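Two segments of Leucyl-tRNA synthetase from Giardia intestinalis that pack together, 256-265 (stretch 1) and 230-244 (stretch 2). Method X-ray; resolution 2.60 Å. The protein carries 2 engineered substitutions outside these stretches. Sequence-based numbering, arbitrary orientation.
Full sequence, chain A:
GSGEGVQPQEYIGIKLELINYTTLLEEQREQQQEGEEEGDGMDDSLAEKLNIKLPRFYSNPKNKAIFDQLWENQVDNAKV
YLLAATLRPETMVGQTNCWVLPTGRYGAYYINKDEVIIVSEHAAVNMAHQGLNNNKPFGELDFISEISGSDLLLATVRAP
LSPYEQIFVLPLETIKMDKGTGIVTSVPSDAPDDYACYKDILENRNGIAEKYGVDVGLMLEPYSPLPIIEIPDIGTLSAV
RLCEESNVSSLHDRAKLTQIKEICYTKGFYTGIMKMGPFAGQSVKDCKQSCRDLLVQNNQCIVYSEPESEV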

# COMPACT_ATOMS: atom_id res chain seq x y z
N LYS A 256 6.84 13.27 20.04
CA LYS A 256 7.75 12.13 20.10
C LYS A 256 7.79 11.42 18.75
O LYS A 256 8.85 10.96 18.33
CB LYS A 256 7.34 11.18 21.21
N LEU A 257 6.64 11.35 18.07
CA LEU A 257 6.54 10.75 16.73
C LEU A 257 7.35 11.50 15.67
O LEU A 257 7.97 10.87 14.82
CB LEU A 257 5.08 10.60 16.29
CG LEU A 257 4.43 9.20 16.28
CD1 LEU A 257 4.97 8.27 17.37
CD2 LEU A 257 2.91 9.30 16.36
N THR A 258 7.33 12.82 15.71
CA THR A 258 8.10 13.62 14.76
C THR A 258 9.59 13.44 15.02
O THR A 258 10.40 13.41 14.09
CB THR A 258 7.74 15.13 14.82
OG1 THR A 258 7.60 15.54 16.18
CG2 THR A 258 6.44 15.40 14.08
N GLN A 259 9.94 13.28 16.29
CA GLN A 259 11.32 13.08 16.71
C GLN A 259 11.87 11.73 16.22
O GLN A 259 12.96 11.69 15.65
CB GLN A 259 11.41 13.20 18.24
CG GLN A 259 12.82 13.27 18.81
CD GLN A 259 12.83 13.45 20.32
OE1 GLN A 259 13.40 12.64 21.06
NE2 GLN A 259 12.18 14.52 20.80
N ILE A 260 11.13 10.65 16.44
CA ILE A 260 11.56 9.33 15.97
C ILE A 260 11.54 9.21 14.43
O ILE A 260 12.39 8.54 13.85
CB ILE A 260 10.78 8.17 16.64
CG1 ILE A 260 11.03 6.86 15.88
CG2 ILE A 260 9.30 8.46 16.69
CD1 ILE A 260 10.06 5.77 16.20
N LYS A 261 10.58 9.88 13.78
CA LYS A 261 10.52 9.89 12.32
C LYS A 261 11.75 10.58 11.74
O LYS A 261 12.21 10.25 10.66
CB LYS A 261 9.24 10.56 11.82
N GLU A 262 12.29 11.54 12.50
CA GLU A 262 13.50 12.26 12.14
C GLU A 262 14.72 11.35 12.20
O GLU A 262 15.54 11.35 11.28
CB GLU A 262 13.69 13.45 13.07
CG GLU A 262 13.87 14.76 12.34
CD GLU A 262 12.66 15.10 11.49
OE1 GLU A 262 11.65 15.57 12.05
OE2 GLU A 262 12.73 14.89 10.25
N ILE A 263 14.84 10.57 13.27
CA ILE A 263 15.92 9.60 13.40
C ILE A 263 15.82 8.52 12.33
O ILE A 263 16.77 8.27 11.61
CB ILE A 263 15.95 8.95 14.80
CG1 ILE A 263 16.27 9.99 15.87
CG2 ILE A 263 16.97 7.81 14.86
CD1 ILE A 263 15.81 9.59 17.25
N CYS A 264 14.64 7.91 12.22
CA CYS A 264 14.43 6.81 11.29
C CYS A 264 14.71 7.18 9.83
O CYS A 264 15.40 6.45 9.13
CB CYS A 264 13.03 6.24 11.43
SG CYS A 264 12.88 5.14 12.84
N TYR A 265 14.19 8.32 9.40
CA TYR A 265 14.38 8.75 8.02
C TYR A 265 15.80 9.25 7.75
O TYR A 265 16.35 9.00 6.68
CB TYR A 265 13.32 9.79 7.63
CG TYR A 265 11.92 9.22 7.39
CD1 TYR A 265 11.26 8.47 8.38
CD2 TYR A 265 11.26 9.44 6.19
CE1 TYR A 265 9.99 7.95 8.16
CE2 TYR A 265 9.98 8.93 5.96
CZ TYR A 265 9.35 8.18 6.95
OH TYR A 265 8.08 7.67 6.72
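Stretch 2 230-244: EIPDIGTLSAVRLCE

Two helices that run roughly antiparallel can pack largely through apolar side chains, without a hydrogen bond between them, and this pair is a compact example. Stretch 1 is helical throughout. Stretch 2 begins as a loop, in which Gly235 N hydrogen-bonds to Ile231 O (2.8 Å) and Ile231 N to Gly235 O (2.9 Å), then enters a helix at Ser238, with Leu237 as N-cap. The helix axes approach to 10.1 Å at 146°, and Cys264 lies near Ala239 (CA to CA 6.5 Å) and, one turn earlier in stretch 1, Ile260 near Leu242 (CA to CA 6.7 Å), an opposite running order that reflects the near-antiparallel direction.

Ile260 points toward its partner helix, and its t,t conformation extends the chain so that CD1 reaches 3.3 Å from Ala239 O, 3.4 Å from Cys243 SG and 3.5 Å from Leu242 CB. Leu242, in the common helical m,t rotamer, points back; its CD1 lies 3.9 Å from Ile263 CG2. The same methyl of Ile263 (m,t) meets Ile234 CD1 at 3.8 Å, extending the contact into the loop. Cys264 leaves its backbone sideways, yet chi1 m brings SG within 3.7 Å of Ala239 N and 4.1 Å of Ala239 CB. No hydrogen bond crosses the interface.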

# COMPACT_ATOMS: atom_id res chain seq x y z
N GLU A 230 18.62 -2.40 8.73
CA GLU A 230 19.35 -2.30 9.98
C GLU A 230 20.04 -0.95 10.08
O GLU A 230 20.87 -0.59 9.24
CB GLU A 230 20.39 -3.42 10.12
CG GLU A 230 21.22 -3.32 11.41
CD GLU A 230 22.30 -4.38 11.53
OE1 GLU A 230 22.37 -5.30 10.68
OE2 GLU A 230 23.10 -4.29 12.49
N ILE A 231 19.69 -0.22 11.12
CA ILE A 231 20.40 1.00 11.46
C ILE A 231 21.38 0.69 12.61
O ILE A 231 20.94 0.39 13.72
CB ILE A 231 19.44 2.13 11.84
CG1 ILE A 231 18.48 2.40 10.67
CG2 ILE A 231 20.22 3.39 12.19
CD1 ILE A 231 17.25 3.23 11.04
N PRO A 232 22.70 0.73 12.32
CA PRO A 232 23.74 0.56 13.34
C PRO A 232 23.48 1.46 14.54
O PRO A 232 23.16 2.64 14.37
CB PRO A 232 25.01 1.03 12.62
CG PRO A 232 24.73 0.76 11.17
CD PRO A 232 23.27 1.01 10.98
N ASP A 233 23.61 0.90 15.74
CA ASP A 233 23.34 1.60 17.00
C ASP A 233 21.86 1.56 17.40
O ASP A 233 21.50 2.06 18.47
CB ASP A 233 23.86 3.04 16.96
N ILE A 234 21.02 0.99 16.54
CA ILE A 234 19.60 0.80 16.87
C ILE A 234 19.15 -0.63 16.59
O ILE A 234 18.73 -1.33 17.52
CB ILE A 234 18.67 1.82 16.16
CG1 ILE A 234 19.07 3.26 16.51
CG2 ILE A 234 17.23 1.60 16.58
CD1 ILE A 234 18.43 4.34 15.62
N GLY A 235 19.25 -1.07 15.33
CA GLY A 235 18.89 -2.43 14.94
C GLY A 235 17.91 -2.51 13.78
O GLY A 235 17.84 -1.59 12.95
N THR A 236 17.14 -3.60 13.72
CA THR A 236 16.27 -3.83 12.56
C THR A 236 14.85 -3.27 12.58
O THR A 236 14.39 -2.77 11.56
CB THR A 236 16.24 -5.30 12.07
OG1 THR A 236 16.32 -6.22 13.17
CG2 THR A 236 17.38 -5.54 11.08
N LEU A 237 14.14 -3.34 13.69
CA LEU A 237 12.78 -2.76 13.68
C LEU A 237 12.80 -1.39 14.34
O LEU A 237 12.15 -1.17 15.37
CB LEU A 237 11.74 -3.68 14.34
CG LEU A 237 11.42 -5.07 13.78
CD1 LEU A 237 10.23 -5.63 14.53
CD2 LEU A 237 11.13 -5.08 12.29
N SER A 238 13.55 -0.47 13.75
CA SER A 238 13.89 0.80 14.40
C SER A 238 12.71 1.63 14.85
O SER A 238 12.69 2.10 15.98
CB SER A 238 14.81 1.62 13.51
OG SER A 238 16.09 1.02 13.52
N ALA A 239 11.72 1.80 13.98
CA ALA A 239 10.52 2.54 14.32
C ALA A 239 9.81 1.88 15.50
O ALA A 239 9.33 2.56 16.40
CB ALA A 239 9.59 2.67 13.12
N VAL A 240 9.79 0.55 15.50
CA VAL A 240 9.21 -0.24 16.59
C VAL A 240 10.02 -0.04 17.88
O VAL A 240 9.47 0.39 18.89
CB VAL A 240 9.10 -1.74 16.21
CG1 VAL A 240 8.45 -2.55 17.32
CG2 VAL A 240 8.31 -1.90 14.92
N ARG A 241 11.32 -0.34 17.84
CA ARG A 241 12.22 -0.20 19.01
C ARG A 241 12.16 1.18 19.66
O ARG A 241 12.04 1.29 20.88
CB ARG A 241 13.67 -0.51 18.64
CG ARG A 241 13.98 -1.97 18.39
CD ARG A 241 15.42 -2.14 17.94
NE ARG A 241 15.66 -3.43 17.31
CZ ARG A 241 16.07 -4.52 17.95
NH1 ARG A 241 16.28 -4.48 19.26
NH2 ARG A 241 16.26 -5.65 17.28
N LEU A 242 12.26 2.23 18.86
CA LEU A 242 12.19 3.59 19.39
C LEU A 242 10.79 3.90 19.92
O LEU A 242 10.67 4.51 20.97
CB LEU A 242 12.63 4.62 18.35
CG LEU A 242 14.09 4.59 17.88
CD1 LEU A 242 14.40 5.83 17.06
CD2 LEU A 242 15.08 4.47 19.04
N CYS A 243 9.76 3.47 19.21
CA CYS A 243 8.39 3.67 19.66
C CYS A 243 8.08 2.96 20.98
O CYS A 243 7.38 3.50 21.82
CB CYS A 243 7.37 3.25 18.60
SG CYS A 243 7.11 4.46 17.29
N GLU A 244 8.62 1.75 21.14
CA GLU A 244 8.32 0.93 22.33
C GLU A 244 9.18 1.30 23.54
O GLU A 244 8.72 1.18 24.69
CB GLU A 244 8.43 -0.57 22.02
CG GLU A 244 7.35 -1.13 21.08
CD GLU A 244 5.92 -0.99 21.61
OE1 GLU A 244 5.72 -0.95 22.85
OE2 GLU A 244 4.98 -0.93 20.79